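Local coordinates for protein acetyltransferase (Agrobacterium tumefaciens, PDB 2FSR) that probably transfers an acetyl group from acetyl-coenzyme A to an acceptor, as expected of a GNAT-family acetyltransferase, at residues A[151-154]-A[155-159]. Numbering follows the deposited sequence. Where two conformers were deposited one is given.
Sequences SYVS and PQNRK
A type I beta turn from Ser154 to Asn157 links the end of strand 149-153 to the first turn of helix 158-166, and its closing bond runs from Asn157 N to Ser154 O at 2.9 Å. The N-H...O angle of 156° shows a fairly straight bond, although the donor stands above the carbonyl plane, 50° out of it. Pro155 and Gln156 fill the two corner positions.

A second link lies outside the backbone: Ser154 OG donates to Gln156 OE1 at 2.8 Å, again from above the carbonyl plane. Gln156 reaches this hydroxyl because CG sits between its backbone N and carbonyl carbon (chi1 83°) and the chain then bends at chi2, which folds the amide back over Ser154. Both side chains were deposited in two conformers, so this link describes one of the modelled states.

Two waters bridge the ends of the turn. One accepts from Ser154 N and from Asn157 ND2, the latter at 3.0 Å; the other donates to Ser154 O and Asn157 O. Val153, itself buried, places CG1 3.9 Å from Asn157 CB, the two side chains crossing at about a right angle.

The Asn157 amide has two partners: ND2 donates to the bridging water, while OD1 accepts from Ser160 N. That last bond identifies an Asn N-cap, here joined to a beta turn in the strand-to-helix connection of a GNAT domain.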
loop_
_atom_site.group_PDB
_atom_site.type_symbol
_atom_site.label_atom_id
_atom_site.label_comp_id
_atom_site.label_asym_id
_atom_site.label_seq_id
_atom_site.Cartn_x
_atom_site.Cartn_y
_atom_site.Cartn_z
ATOM N N SER A 151 9.298 -1.411 4.242
ATOM C CA SER A 151 8.880 -1.965 2.948
ATOM C C SER A 151 9.783 -3.135 2.588
ATOM O O SER A 151 11.014 -3.023 2.682
ATOM C CB SER A 151 8.971 -0.902 1.848
ATOM O OG SER A 151 8.045 0.139 2.011
ATOM N N TYR A 152 9.190 -4.260 2.165
ATOM C CA TYR A 152 9.958 -5.418 1.666
ATOM C C TYR A 152 10.119 -5.252 0.163
ATOM O O TYR A 152 9.119 -5.136 -0.558
ATOM C CB TYR A 152 9.269 -6.760 2.008
ATOM C CG TYR A 152 9.030 -6.885 3.505
ATOM C CD1 TYR A 152 10.092 -6.793 4.400
ATOM C CD2 TYR A 152 7.750 -7.070 4.025
ATOM C CE1 TYR A 152 9.882 -6.879 5.777
ATOM C CE2 TYR A 152 7.536 -7.165 5.402
ATOM C CZ TYR A 152 8.603 -7.060 6.266
ATOM O OH TYR A 152 8.419 -7.131 7.623
ATOM N N VAL A 153 11.369 -5.235 -0.296
ATOM C CA VAL A 153 11.665 -4.963 -1.716
ATOM C C VAL A 153 12.685 -5.985 -2.226
ATOM O O VAL A 153 13.712 -6.198 -1.592
ATOM C CB VAL A 153 12.246 -3.514 -1.893
ATOM C CG1 VAL A 153 12.576 -3.210 -3.370
ATOM C CG2 VAL A 153 11.309 -2.464 -1.338
ATOM N N SER A 154 12.393 -6.644 -3.345
ATOM C CA SER A 154 13.359 -7.585 -3.934
ATOM C C SER A 154 14.599 -6.828 -4.448
ATOM O O SER A 154 14.450 -5.722 -4.979
ATOM C CB SER A 154 12.695 -8.422 -5.037
ATOM O OG SER A 154 11.725 -7.671 -5.755
ATOM N N PRO A 155 15.814 -7.411 -4.288
ATOM C CA PRO A 155 17.084 -6.712 -4.560
ATOM C C PRO A 155 17.259 -6.311 -6.028
ATOM O O PRO A 155 18.159 -5.524 -6.343
ATOM C CB PRO A 155 18.154 -7.726 -4.137
ATOM C CG PRO A 155 17.492 -9.044 -4.258
ATOM C CD PRO A 155 16.051 -8.815 -3.898
ATOM N N GLN A 156 16.415 -6.837 -6.911
ATOM C CA GLN A 156 16.481 -6.479 -8.331
ATOM C C GLN A 156 15.504 -5.352 -8.691
ATOM O O GLN A 156 15.604 -4.743 -9.761
ATOM C CB GLN A 156 16.284 -7.714 -9.230
ATOM C CG GLN A 156 14.836 -8.135 -9.480
ATOM C CD GLN A 156 14.181 -8.830 -8.291
ATOM O OE1 GLN A 156 12.982 -8.675 -8.064
ATOM N NE2 GLN A 156 14.962 -9.599 -7.534
ATOM N N ASN A 157 14.572 -5.068 -7.782
ATOM C CA ASN A 157 13.531 -4.080 -8.019
ATOM C C ASN A 157 14.039 -2.636 -7.857
ATOM O O ASN A 157 13.973 -2.049 -6.768
ATOM C CB ASN A 157 12.367 -4.353 -7.062
ATOM C CG ASN A 157 11.126 -3.578 -7.403
ATOM O OD1 ASN A 157 11.152 -2.575 -8.127
ATOM N ND2 ASN A 157 10.006 -4.026 -6.840
ATOM N N ARG A 158 14.554 -2.069 -8.944
ATOM C CA ARG A 158 15.144 -0.737 -8.886
ATOM C C ARG A 158 14.118 0.359 -8.641
ATOM O O ARG A 158 14.368 1.288 -7.877
ATOM C CB ARG A 158 15.921 -0.442 -10.180
ATOM C CG ARG A 158 17.043 -1.415 -10.458
ATOM C CD ARG A 158 18.196 -1.242 -9.475
ATOM N NE ARG A 158 19.325 -2.073 -9.879
ATOM C CZ ARG A 158 19.730 -3.175 -9.253
ATOM N NH1 ARG A 158 19.118 -3.605 -8.148
ATOM N NH2 ARG A 158 20.765 -3.850 -9.730
ATOM N N LYS A 159 12.963 0.247 -9.296
ATOM C CA LYS A 159 11.918 1.257 -9.218
ATOM C C LYS A 159 11.396 1.424 -7.784
ATOM O O LYS A 159 11.232 2.553 -7.306
ATOM C CB LYS A 159 10.757 0.908 -10.165
ATOM C CG LYS A 159 11.141 0.860 -11.652
ATOM C CD LYS A 159 9.887 0.814 -12.563
ATOM C CE LYS A 159 10.229 1.127 -14.036
ATOM N NZ LYS A 159 10.743 -0.050 -14.803
HETATM O O HOH W 1 9.997 -6.148 -4.694
HETATM O O HOH W 2 15.760 -3.210 -4.728
#